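Local coordinates for O-succinylhomoserine sulfhydrylase (Mycobacterium tuberculosis, PDB 3NDN), which probably catalyses the pyridoxal-phosphate-dependent formation of L-homocysteine from O-succinyl-L-homoserine and hydrogen sulfide in methionine biosynthesis, at residues L295-Y308 / M322-C335. Sequence-based numbering, arbitrary orientation.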
ATOM      1  N   LEU A 295      -5.138  20.988  34.769  1.00 36.97           N
ATOM      2  CA  LEU A 295      -6.443  20.512  35.250  1.00 37.60           C
ATOM      3  C   LEU A 295      -6.518  20.495  36.796  1.00 38.81           C
ATOM      4  O   LEU A 295      -7.511  20.941  37.380  1.00 38.92           O
ATOM      5  CB  LEU A 295      -6.784  19.145  34.649  1.00 37.28           C
ATOM      6  CG  LEU A 295      -7.256  19.130  33.183  1.00 37.32           C
ATOM      7  CD1 LEU A 295      -7.049  17.755  32.510  1.00 36.79           C
ATOM      8  CD2 LEU A 295      -8.711  19.589  33.042  1.00 35.16           C
ATOM      9  N   ASN A 296      -5.452  20.015  37.439  1.00 39.22           N
ATOM     10  CA  ASN A 296      -5.365  19.949  38.906  1.00 40.20           C
ATOM     11  C   ASN A 296      -5.596  21.314  39.575  1.00 40.60           C
ATOM     12  O   ASN A 296      -6.187  21.389  40.647  1.00 41.11           O
ATOM     13  CB  ASN A 296      -4.008  19.359  39.323  1.00 40.08           C
ATOM     14  CG  ASN A 296      -3.927  19.027  40.810  1.00 41.27           C
ATOM     15  OD1 ASN A 296      -4.843  18.444  41.390  1.00 43.13           O
ATOM     16  ND2 ASN A 296      -2.805  19.373  41.421  1.00 41.76           N
ATOM     17  N   GLY A 297      -5.152  22.388  38.919  1.00 40.68           N
ATOM     18  CA  GLY A 297      -5.319  23.738  39.448  1.00 40.95           C
ATOM     19  C   GLY A 297      -6.556  24.509  39.001  1.00 41.37           C
ATOM     20  O   GLY A 297      -6.731  25.664  39.392  1.00 41.41           O
ATOM     21  N   HIS A 298      -7.412  23.882  38.194  1.00 40.69           N
ATOM     22  CA  HIS A 298      -8.576  24.556  37.603  1.00 40.96           C
ATOM     23  C   HIS A 298      -9.811  24.499  38.521  1.00 41.45           C
ATOM     24  O   HIS A 298     -10.093  23.436  39.102  1.00 41.31           O
ATOM     25  CB  HIS A 298      -8.895  23.917  36.240  1.00 40.35           C
ATOM     26  CG  HIS A 298      -9.752  24.768  35.352  1.00 40.78           C
ATOM     27  ND1 HIS A 298     -11.124  24.821  35.465  1.00 41.14           N
ATOM     28  CD2 HIS A 298      -9.426  25.606  34.338  1.00 42.15           C
ATOM     29  CE1 HIS A 298     -11.608  25.652  34.559  1.00 42.84           C
ATOM     30  NE2 HIS A 298     -10.599  26.140  33.859  1.00 42.39           N
ATOM     31  N   PRO A 299     -10.567  25.625  38.648  1.00 41.84           N
ATOM     32  CA  PRO A 299     -11.701  25.658  39.590  1.00 42.78           C
ATOM     33  C   PRO A 299     -12.883  24.750  39.231  1.00 42.95           C
ATOM     34  O   PRO A 299     -13.656  24.396  40.120  1.00 43.39           O
ATOM     35  CB  PRO A 299     -12.153  27.135  39.580  1.00 42.97           C
ATOM     36  CG  PRO A 299     -11.062  27.894  38.939  1.00 42.74           C
ATOM     37  CD  PRO A 299     -10.374  26.937  37.997  1.00 42.10           C
ATOM     38  N   SER A 300     -13.024  24.387  37.955  1.00 42.74           N
ATOM     39  CA  SER A 300     -14.117  23.499  37.509  1.00 42.85           C
ATOM     40  C   SER A 300     -13.861  22.010  37.777  1.00 41.91           C
ATOM     41  O   SER A 300     -14.749  21.171  37.559  1.00 41.94           O
ATOM     42  CB  SER A 300     -14.399  23.694  36.011  1.00 43.08           C
ATOM     43  OG  SER A 300     -14.888  24.994  35.739  1.00 45.36           O
ATOM     44  N   VAL A 301     -12.658  21.689  38.254  1.00 40.75           N
ATOM     45  CA  VAL A 301     -12.203  20.304  38.371  1.00 39.87           C
ATOM     46  C   VAL A 301     -12.175  19.804  39.831  1.00 39.14           C
ATOM     47  O   VAL A 301     -11.507  20.402  40.669  1.00 39.68           O
ATOM     48  CB  VAL A 301     -10.802  20.149  37.692  1.00 39.28           C
ATOM     49  CG1 VAL A 301     -10.255  18.736  37.829  1.00 39.18           C
ATOM     50  CG2 VAL A 301     -10.876  20.559  36.205  1.00 38.83           C
ATOM     51  N   ARG A 302     -12.888  18.710  40.118  1.00 38.65           N
ATOM     52  CA  ARG A 302     -12.876  18.071  41.460  1.00 38.79           C
ATOM     53  C   ARG A 302     -11.585  17.291  41.799  1.00 38.11           C
ATOM     54  O   ARG A 302     -11.012  17.486  42.872  1.00 38.03           O
ATOM     55  CB  ARG A 302     -14.114  17.169  41.667  1.00 39.19           C
ATOM     56  CG  ARG A 302     -14.204  16.539  43.088  1.00 41.28           C
ATOM     57  CD  ARG A 302     -15.433  15.632  43.263  1.00 44.66           C
ATOM     58  NE  ARG A 302     -16.683  16.390  43.192  1.00 48.63           N
ATOM     59  CZ  ARG A 302     -17.856  15.898  42.785  1.00 50.56           C
ATOM     60  NH1 ARG A 302     -17.971  14.632  42.391  1.00 51.98           N
ATOM     61  NH2 ARG A 302     -18.924  16.684  42.757  1.00 52.73           N
ATOM     62  N   TRP A 303     -11.166  16.383  40.906  1.00 37.36           N
ATOM     63  CA  TRP A 303      -9.950  15.577  41.092  1.00 36.49           C
ATOM     64  C   TRP A 303      -9.334  15.165  39.746  1.00 35.96           C
ATOM     65  O   TRP A 303     -10.028  15.128  38.725  1.00 34.94           O
ATOM     66  CB  TRP A 303     -10.189  14.320  41.963  1.00 36.81           C
ATOM     67  CG  TRP A 303     -11.275  13.319  41.498  1.00 37.74           C
ATOM     68  CD1 TRP A 303     -12.508  13.131  42.072  1.00 40.09           C
ATOM     69  CD2 TRP A 303     -11.194  12.356  40.416  1.00 38.59           C
ATOM     70  NE1 TRP A 303     -13.199  12.138  41.412  1.00 39.50           N
ATOM     71  CE2 TRP A 303     -12.420  11.645  40.396  1.00 39.09           C
ATOM     72  CE3 TRP A 303     -10.210  12.030  39.467  1.00 37.34           C
ATOM     73  CZ2 TRP A 303     -12.693  10.635  39.459  1.00 38.70           C
ATOM     74  CZ3 TRP A 303     -10.485  11.028  38.518  1.00 37.12           C
ATOM     75  CH2 TRP A 303     -11.721  10.342  38.529  1.00 37.85           C
ATOM     76  N   VAL A 304      -8.030  14.887  39.759  1.00 35.72           N
ATOM     77  CA  VAL A 304      -7.315  14.360  38.588  1.00 35.23           C
ATOM     78  C   VAL A 304      -6.659  13.015  38.927  1.00 35.57           C
ATOM     79  O   VAL A 304      -6.207  12.799  40.057  1.00 35.92           O
ATOM     80  CB  VAL A 304      -6.234  15.368  38.078  1.00 35.39           C
ATOM     81  CG1 VAL A 304      -5.484  14.818  36.837  1.00 35.34           C
ATOM     82  CG2 VAL A 304      -6.853  16.717  37.747  1.00 34.25           C
ATOM     83  N   ARG A 305      -6.611  12.102  37.957  1.00 35.47           N
ATOM     84  CA  ARG A 305      -5.820  10.884  38.113  1.00 35.69           C
ATOM     85  C   ARG A 305      -4.765  10.796  37.002  1.00 34.84           C
ATOM     86  O   ARG A 305      -5.104  10.769  35.815  1.00 34.75           O
ATOM     87  CB  ARG A 305      -6.712   9.628  38.159  1.00 36.46           C
ATOM     88  CG  ARG A 305      -7.442   9.370  39.485  1.00 38.58           C
ATOM     89  CD  ARG A 305      -6.490   8.925  40.603  1.00 41.91           C
ATOM     90  NE  ARG A 305      -7.219   8.577  41.825  1.00 44.88           N
ATOM     91  CZ  ARG A 305      -7.514   9.433  42.810  1.00 46.71           C
ATOM     92  NH1 ARG A 305      -7.132  10.710  42.754  1.00 47.51           N
ATOM     93  NH2 ARG A 305      -8.185   9.005  43.868  1.00 47.24           N
ATOM     94  N   TYR A 306      -3.494  10.828  37.415  1.00 34.21           N
ATOM     95  CA  TYR A 306      -2.317  10.718  36.549  1.00 33.02           C
ATOM     96  C   TYR A 306      -1.184  10.227  37.456  1.00 32.66           C
ATOM     97  O   TYR A 306      -0.954  10.815  38.515  1.00 32.72           O
ATOM     98  CB  TYR A 306      -1.957  12.074  35.901  1.00 32.78           C
ATOM     99  CG  TYR A 306      -0.806  12.020  34.888  1.00 31.60           C
ATOM    100  CD1 TYR A 306      -0.967  11.386  33.643  1.00 31.50           C
ATOM    101  CD2 TYR A 306       0.447  12.604  35.173  1.00 31.00           C
ATOM    102  CE1 TYR A 306       0.084  11.330  32.713  1.00 30.25           C
ATOM    103  CE2 TYR A 306       1.502  12.562  34.242  1.00 30.85           C
ATOM    104  CZ  TYR A 306       1.314  11.919  33.024  1.00 31.64           C
ATOM    105  OH  TYR A 306       2.364  11.850  32.130  1.00 31.61           O
ATOM    106  N   PRO A 307      -0.491   9.131  37.071  1.00 31.98           N
ATOM    107  CA  PRO A 307       0.461   8.445  37.970  1.00 31.88           C
ATOM    108  C   PRO A 307       1.676   9.268  38.428  1.00 32.22           C
ATOM    109  O   PRO A 307       2.254   8.948  39.467  1.00 32.56           O
ATOM    110  CB  PRO A 307       0.943   7.248  37.117  1.00 31.88           C
ATOM    111  CG  PRO A 307      -0.176   7.013  36.159  1.00 31.20           C
ATOM    112  CD  PRO A 307      -0.597   8.419  35.781  1.00 31.53           C
ATOM    113  N   TYR A 308       2.066  10.293  37.666  1.00 32.13           N
ATOM    114  CA  TYR A 308       3.221  11.133  38.029  1.00 33.17           C
ATOM    115  C   TYR A 308       2.815  12.485  38.664  1.00 34.24           C
ATOM    116  O   TYR A 308       3.639  13.398  38.816  1.00 34.42           O
ATOM    117  CB  TYR A 308       4.192  11.298  36.838  1.00 32.71           C
ATOM    118  CG  TYR A 308       5.466  10.449  36.927  1.00 32.18           C
ATOM    119  CD1 TYR A 308       6.718  11.037  36.745  1.00 32.80           C
ATOM    120  CD2 TYR A 308       5.424   9.083  37.250  1.00 31.21           C
ATOM    121  CE1 TYR A 308       7.893  10.296  36.849  1.00 33.57           C
ATOM    122  CE2 TYR A 308       6.614   8.318  37.343  1.00 31.87           C
ATOM    123  CZ  TYR A 308       7.838   8.945  37.151  1.00 33.28           C
ATOM    124  OH  TYR A 308       9.028   8.246  37.234  1.00 35.56           O
ATOM    125  N   MET A 322       7.689   2.865  37.160  1.00 33.45           N
ATOM    126  CA  MET A 322       7.525   3.625  35.903  1.00 32.75           C
ATOM    127  C   MET A 322       8.510   4.802  35.832  1.00 32.61           C
ATOM    128  O   MET A 322       8.860   5.383  36.863  1.00 33.03           O
ATOM    129  CB  MET A 322       6.100   4.172  35.765  1.00 32.59           C
ATOM    130  CG  MET A 322       4.969   3.180  36.012  1.00 32.38           C
ATOM    131  SD  MET A 322       3.330   3.960  35.928  1.00 34.33           S
ATOM    132  CE  MET A 322       3.128   4.189  34.147  1.00 34.29           C
ATOM    133  N   SER A 323       8.923   5.166  34.617  1.00 32.21           N
ATOM    134  CA  SER A 323       9.834   6.310  34.384  1.00 32.34           C
ATOM    135  C   SER A 323       9.120   7.590  33.909  1.00 32.04           C
ATOM    136  O   SER A 323       9.763   8.632  33.716  1.00 32.07           O
ATOM    137  CB  SER A 323      10.976   5.924  33.419  1.00 32.79           C
ATOM    138  OG  SER A 323      10.513   5.727  32.085  1.00 32.63           O
ATOM    139  N   GLY A 324       7.800   7.498  33.758  1.00 30.98           N
ATOM    140  CA  GLY A 324       6.919   8.626  33.432  1.00 30.75           C
ATOM    141  C   GLY A 324       5.467   8.215  33.635  1.00 30.97           C
ATOM    142  O   GLY A 324       5.175   7.021  33.742  1.00 30.95           O
ATOM    143  N   GLY A 325       4.552   9.188  33.718  1.00 31.20           N
ATOM    144  CA  GLY A 325       3.126   8.905  33.943  1.00 30.69           C
ATOM    145  C   GLY A 325       2.359   8.310  32.765  1.00 30.88           C
ATOM    146  O   GLY A 325       1.378   7.580  32.957  1.00 30.78           O
ATOM    147  N   GLY A 326       2.791   8.612  31.544  1.00 30.52           N
ATOM    148  CA  GLY A 326       2.094   8.132  30.340  1.00 30.87           C
ATOM    149  C   GLY A 326       1.484   9.260  29.525  1.00 31.03           C
ATOM    150  O   GLY A 326       1.851  10.423  29.718  1.00 31.99           O
ATOM    151  N   THR A 327       0.531   8.934  28.642  1.00 30.81           N
ATOM    152  CA  THR A 327      -0.039   9.934  27.713  1.00 30.83           C
ATOM    153  C   THR A 327      -1.563  10.165  27.845  1.00 31.43           C
ATOM    154  O   THR A 327      -2.162  10.824  26.986  1.00 31.54           O
ATOM    155  CB  THR A 327       0.259   9.557  26.225  1.00 30.97           C
ATOM    156  OG1 THR A 327      -0.441   8.353  25.898  1.00 31.12           O
ATOM    157  CG2 THR A 327       1.759   9.364  25.982  1.00 29.95           C
ATOM    158  N   VAL A 328      -2.174   9.616  28.904  1.00 31.20           N
ATOM    159  CA  VAL A 328      -3.628   9.723  29.152  1.00 31.05           C
ATOM    160  C   VAL A 328      -3.906  10.390  30.523  1.00 31.02           C
ATOM    161  O   VAL A 328      -3.279  10.037  31.532  1.00 31.24           O
ATOM    162  CB  VAL A 328      -4.295   8.332  29.110  1.00 31.02           C
ATOM    163  CG1 VAL A 328      -5.814   8.444  29.206  1.00 32.30           C
ATOM    164  CG2 VAL A 328      -3.913   7.578  27.829  1.00 30.68           C
ATOM    165  N   VAL A 329      -4.835  11.345  30.542  1.00 30.54           N
ATOM    166  CA  VAL A 329      -5.243  12.062  31.775  1.00 31.03           C
ATOM    167  C   VAL A 329      -6.754  11.903  32.047  1.00 31.44           C
ATOM    168  O   VAL A 329      -7.575  12.226  31.187  1.00 31.61           O
ATOM    169  CB  VAL A 329      -4.922  13.567  31.680  1.00 30.65           C
ATOM    170  CG1 VAL A 329      -5.207  14.283  33.024  1.00 31.62           C
ATOM    171  CG2 VAL A 329      -3.468  13.789  31.226  1.00 31.68           C
ATOM    172  N   THR A 330      -7.106  11.446  33.249  1.00 32.14           N
ATOM    173  CA  THR A 330      -8.511  11.270  33.662  1.00 32.88           C
ATOM    174  C   THR A 330      -8.859  12.325  34.737  1.00 33.78           C
ATOM    175  O   THR A 330      -8.041  12.594  35.620  1.00 33.96           O
ATOM    176  CB  THR A 330      -8.738   9.821  34.187  1.00 32.45           C
ATOM    177  OG1 THR A 330      -8.393   8.877  33.157  1.00 32.78           O
ATOM    178  CG2 THR A 330     -10.201   9.582  34.594  1.00 32.72           C
ATOM    179  N   PHE A 331     -10.047  12.929  34.643  1.00 34.47           N
ATOM    180  CA  PHE A 331     -10.527  13.891  35.665  1.00 35.39           C
ATOM    181  C   PHE A 331     -12.050  13.887  35.886  1.00 36.48           C
ATOM    182  O   PHE A 331     -12.806  13.364  35.066  1.00 36.78           O
ATOM    183  CB  PHE A 331     -10.038  15.315  35.361  1.00 35.31           C
ATOM    184  CG  PHE A 331     -10.685  15.952  34.145  1.00 35.92           C
ATOM    185  CD1 PHE A 331     -11.706  16.890  34.302  1.00 36.73           C
ATOM    186  CD2 PHE A 331     -10.257  15.636  32.855  1.00 35.52           C
ATOM    187  CE1 PHE A 331     -12.305  17.498  33.195  1.00 36.92           C
ATOM    188  CE2 PHE A 331     -10.844  16.244  31.735  1.00 36.74           C
ATOM    189  CZ  PHE A 331     -11.876  17.172  31.907  1.00 36.19           C
ATOM    190  N   ALA A 332     -12.488  14.502  36.991  1.00 37.33           N
ATOM    191  CA  ALA A 332     -13.909  14.626  37.310  1.00 39.06           C
ATOM    192  C   ALA A 332     -14.310  16.084  37.541  1.00 40.09           C
ATOM    193  O   ALA A 332     -13.584  16.842  38.204  1.00 39.60           O
ATOM    194  CB  ALA A 332     -14.270  13.773  38.540  1.00 39.11           C
ATOM    195  N   LEU A 333     -15.456  16.462  36.974  1.00 41.07           N
ATOM    196  CA  LEU A 333     -16.011  17.803  37.123  1.00 43.20           C
ATOM    197  C   LEU A 333     -16.583  18.004  38.526  1.00 44.61           C
ATOM    198  O   LEU A 333     -17.137  17.069  39.111  1.00 44.70           O
ATOM    199  CB  LEU A 333     -17.098  18.060  36.069  1.00 43.08           C
ATOM    200  CG  LEU A 333     -16.655  18.151  34.607  1.00 43.46           C
ATOM    201  CD1 LEU A 333     -17.830  17.998  33.662  1.00 43.46           C
ATOM    202  CD2 LEU A 333     -15.895  19.440  34.308  1.00 44.26           C
ATOM    203  N   ASP A 334     -16.454  19.217  39.057  1.00 46.64           N
ATOM    204  CA  ASP A 334     -17.004  19.542  40.383  1.00 48.88           C
ATOM    205  C   ASP A 334     -18.413  20.123  40.245  1.00 50.45           C
ATOM    206  O   ASP A 334     -18.581  21.312  39.968  1.00 51.13           O
ATOM    207  CB  ASP A 334     -16.081  20.502  41.143  1.00 49.23           C
ATOM    208  CG  ASP A 334     -16.507  20.714  42.610  1.00 51.45           C
ATOM    209  OD1 ASP A 334     -17.161  19.832  43.220  1.00 53.25           O
ATOM    210  OD2 ASP A 334     -16.169  21.776  43.162  1.00 53.75           O
ATOM    211  N   CYS A 335     -19.411  19.261  40.413  1.00 51.65           N
ATOM    212  CA  CYS A 335     -20.822  19.630  40.303  1.00 53.63           C
ATOM    213  C   CYS A 335     -21.694  18.519  40.912  1.00 54.79           C
ATOM    214  O   CYS A 335     -21.229  17.383  41.058  1.00 54.53           O
ATOM    215  CB  CYS A 335     -21.209  19.890  38.837  1.00 53.44           C
ATOM    216  SG  CYS A 335     -21.169  18.434  37.760  1.00 54.05           S
TER
HETATM  217  O   HOH W   1       5.132  12.150  33.396  1.00 22.21           O
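Y306 and Y308 clasp the glycine run G324-G326, where the absence of side chains lets two phenol rings come directly against backbone, Y308 by a face and Y306 by an edge. With CG anti to the backbone N (chi1 -175°), Y306 brings its OH to the carbonyl O of G326, 2.8 Å away, while a water joins that hydroxyl to G325 N. Y308 lays one ring face over G324, whose CA sits 3.8 Å from the ring centroid, and its OH bonds to M322 O. Strand 301-305 pairs antiparallel with 328-333 at one border of the C-terminal domain's sheet in this PLP-dependent trans-sulfuration enzyme; the hydrogen bond from R305 N to T330 O (2.8 Å) is nearly straight, 178° at the hydrogen. On the face of V304 and F331, L295 from helix 277-296 sets CD2 squarely above the F331 ring, 4.0 Å from its centroid, and branched V304 and V329 fill in beside them. On the face of T330 and A332, the broad indole of W303 covers A332, whose small CB lies 3.4 Å from W303 CE2. The packing gives way to solvent at R302 and D334: their salt bridge, NE to OD1, is long at 3.5 Å, and R302 NH2 bonds weakly to C335 O.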